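Local structure of hemoglobin-like protein (Methylacidiphilum infernorum, 4NK2) at the interface of chains A and B. The protein binds haem as a group II truncated haemoglobin and probably binds oxygen, possibly serving as an oxygen carrier. Numbering follows the deposited sequence. Chains: chain A/B, Hemoglobin-like protein.

The interface of chains A and B. Residues chain A 47-51, 103-106; chain B 30-36.
A:Phe49 forms the apolar centre, with 83 Å² of its own surface hidden by the N-terminal tail of chain B. Its CG stands anti to the carbonyl carbon (chi1 -89°), setting CB near B:Ser34 O and turning CE2 and CZ to B:Ala30 and CE1 to B:Cys36. The ring tip CZ meets the methyl CB of B:Ala30 at 3.8 Å, and CE1 meets the thiol sulfur SG of B:Cys36 at 3.9 Å. An alanine here would remove the ring and would probably loosen the packing of B:Ala30 and B:Cys36. A:Met104, its chain bent at chi2 and chi3, brings SD within 3.8 Å of B:Ala30 O. On another flank A:Lys48 and B:Ile35 run alongside each other, pointing the same way, with the aliphatic CD of the lysine 3.8 Å from CD1 of the isoleucine.

Mostly main-chain hydrogen bonds border this apolar patch. A:Val47 and B:Cys36 exchange reciprocal N-H to O bonds (A:Val47 N to B:Cys36 O 2.8 Å), both in the carbonyl plane and nearly straight (162° and 165° at H), as expected of an antiparallel bridge. A:Phe49 N donates to B:Ser34 O at 3.0 Å, almost along the C=O axis. At the far end A:Pro50 O accepts two donors, the hydroxyl OG of B:Ser32 and the amide N of B:Gly33, each 2.8 Å away and above the carbonyl plane. The serine hydroxyl gets there by standing anti to its backbone N. A water links A:Phe49 O with B:Gly33 O.

In the fold, B 35-36 pairs with strand A 47-48, while the preceding tail crosses A 49-51 towards the end of helix A 87-104. The two-fold twin makes this a reciprocal tail exchange in the deposited dimer, whose biological role the structure alone does not show.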
loop_
_atom_site.group_PDB
_atom_site.type_symbol
_atom_site.label_atom_id
_atom_site.label_comp_id
_atom_site.label_asym_id
_atom_site.label_seq_id
_atom_site.Cartn_x
_atom_site.Cartn_y
_atom_site.Cartn_z
ATOM N N VAL A 47 1.918 -18.361 -5.001
ATOM C CA VAL A 47 3.309 -18.318 -5.472
ATOM C C VAL A 47 3.937 -19.720 -5.504
ATOM O O VAL A 47 4.031 -20.400 -4.470
ATOM C CB VAL A 47 4.196 -17.429 -4.603
ATOM C CG1 VAL A 47 5.639 -17.488 -5.100
ATOM C CG2 VAL A 47 3.699 -15.995 -4.621
ATOM N N LYS A 48 4.387 -20.147 -6.675
ATOM C CA LYS A 48 5.087 -21.408 -6.796
ATOM C C LYS A 48 6.582 -21.170 -6.848
ATOM O O LYS A 48 7.077 -20.649 -7.814
ATOM C CB LYS A 48 4.659 -22.127 -8.060
ATOM C CG LYS A 48 3.192 -22.167 -8.278
ATOM C CD LYS A 48 2.676 -23.560 -8.105
ATOM C CE LYS A 48 1.839 -23.991 -9.270
ATOM N NZ LYS A 48 1.224 -25.305 -8.987
ATOM N N PHE A 49 7.288 -21.558 -5.801
ATOM C CA PHE A 49 8.744 -21.419 -5.757
ATOM C C PHE A 49 9.346 -22.457 -6.705
ATOM O O PHE A 49 8.728 -23.494 -6.943
ATOM C CB PHE A 49 9.273 -21.602 -4.333
ATOM C CG PHE A 49 9.325 -20.313 -3.528
ATOM C CD1 PHE A 49 8.163 -19.612 -3.230
ATOM C CD2 PHE A 49 10.539 -19.814 -3.068
ATOM C CE1 PHE A 49 8.212 -18.422 -2.481
ATOM C CE2 PHE A 49 10.602 -18.636 -2.323
ATOM C CZ PHE A 49 9.436 -17.937 -2.031
ATOM N N PRO A 50 10.539 -22.170 -7.259
ATOM C CA PRO A 50 11.153 -23.051 -8.266
ATOM C C PRO A 50 11.511 -24.394 -7.656
ATOM O O PRO A 50 11.858 -24.417 -6.479
ATOM C CB PRO A 50 12.454 -22.327 -8.627
ATOM C CG PRO A 50 12.270 -20.901 -8.135
ATOM C CD PRO A 50 11.392 -21.016 -6.929
ATOM N N SER A 51 11.447 -25.486 -8.422
ATOM C CA SER A 51 11.965 -26.749 -7.917
ATOM C C SER A 51 13.477 -26.732 -8.052
ATOM O O SER A 51 14.030 -25.884 -8.767
ATOM C CB SER A 51 11.394 -27.932 -8.703
ATOM O OG SER A 51 11.802 -27.868 -10.050
ATOM N N GLU A 103 19.748 -20.006 -3.439
ATOM C CA GLU A 103 19.131 -20.874 -2.433
ATOM C C GLU A 103 17.726 -21.290 -2.833
ATOM O O GLU A 103 17.367 -22.481 -2.791
ATOM C CB GLU A 103 19.107 -20.185 -1.055
ATOM C CG GLU A 103 18.378 -21.022 0.005
ATOM C CD GLU A 103 18.601 -20.530 1.445
ATOM O OE1 GLU A 103 19.376 -19.563 1.659
ATOM O OE2 GLU A 103 17.992 -21.124 2.370
ATOM N N MET A 104 16.925 -20.319 -3.230
ATOM C CA MET A 104 15.538 -20.557 -3.578
ATOM C C MET A 104 15.359 -21.419 -4.814
ATOM O O MET A 104 14.334 -22.029 -4.987
ATOM C CB MET A 104 14.807 -19.236 -3.752
ATOM C CG MET A 104 14.690 -18.435 -2.483
ATOM S SD MET A 104 13.845 -19.327 -1.203
ATOM C CE MET A 104 15.074 -19.449 0.040
ATOM N N CYS A 105 16.367 -21.459 -5.668
ATOM C CA CYS A 105 16.333 -22.342 -6.833
ATOM C C CYS A 105 16.829 -23.748 -6.515
ATOM O O CYS A 105 16.863 -24.612 -7.405
ATOM C CB CYS A 105 17.142 -21.749 -7.983
ATOM S SG CYS A 105 16.308 -20.347 -8.749
ATOM N N GLY A 106 17.209 -23.985 -5.259
ATOM C CA GLY A 106 17.616 -25.321 -4.832
ATOM C C GLY A 106 19.102 -25.477 -4.563
ATOM O O GLY A 106 19.586 -26.592 -4.328
ATOM N N ALA B 30 9.390 -20.574 3.177
ATOM C CA ALA B 30 9.773 -20.248 1.814
ATOM C C ALA B 30 11.075 -20.924 1.482
ATOM O O ALA B 30 12.108 -20.539 1.999
ATOM C CB ALA B 30 9.924 -18.756 1.655
ATOM N N GLU B 31 11.027 -21.937 0.630
ATOM C CA GLU B 31 12.238 -22.578 0.137
ATOM C C GLU B 31 11.913 -23.261 -1.167
ATOM O O GLU B 31 10.759 -23.366 -1.537
ATOM C CB GLU B 31 12.783 -23.599 1.140
ATOM C CG GLU B 31 11.827 -24.751 1.423
ATOM C CD GLU B 31 12.495 -25.924 2.101
ATOM O OE1 GLU B 31 13.115 -25.726 3.157
ATOM O OE2 GLU B 31 12.404 -27.043 1.574
ATOM N N SER B 32 12.935 -23.736 -1.855
ATOM C CA SER B 32 12.754 -24.385 -3.142
ATOM C C SER B 32 11.647 -25.429 -3.161
ATOM O O SER B 32 11.672 -26.374 -2.385
ATOM C CB SER B 32 14.056 -25.045 -3.572
ATOM O OG SER B 32 13.964 -25.435 -4.918
ATOM N N GLY B 33 10.698 -25.262 -4.076
ATOM C CA GLY B 33 9.628 -26.220 -4.278
ATOM C C GLY B 33 8.332 -25.817 -3.609
ATOM O O GLY B 33 7.254 -26.188 -4.038
ATOM N N SER B 34 8.461 -25.044 -2.545
ATOM C CA SER B 34 7.325 -24.607 -1.752
ATOM C C SER B 34 6.218 -23.988 -2.569
ATOM O O SER B 34 6.434 -23.479 -3.647
ATOM C CB SER B 34 7.755 -23.592 -0.701
ATOM O OG SER B 34 8.949 -23.968 -0.069
ATOM N N ILE B 35 5.022 -24.015 -2.011
ATOM C CA ILE B 35 3.895 -23.299 -2.591
ATOM C C ILE B 35 3.283 -22.388 -1.527
ATOM O O ILE B 35 2.922 -22.858 -0.445
ATOM C CB ILE B 35 2.816 -24.263 -3.101
ATOM C CG1 ILE B 35 3.303 -24.995 -4.348
ATOM C CG2 ILE B 35 1.526 -23.512 -3.405
ATOM C CD1 ILE B 35 2.215 -25.763 -5.057
ATOM N N CYS B 36 3.187 -21.091 -1.821
ATOM C CA CYS B 36 2.492 -20.160 -0.934
ATOM C C CYS B 36 1.084 -19.917 -1.452
ATOM O O CYS B 36 0.906 -19.406 -2.563
ATOM C CB CYS B 36 3.231 -18.825 -0.847
ATOM S SG CYS B 36 4.970 -19.001 -0.454
HETATM O O HOH W 1 6.310 -24.953 -6.470
#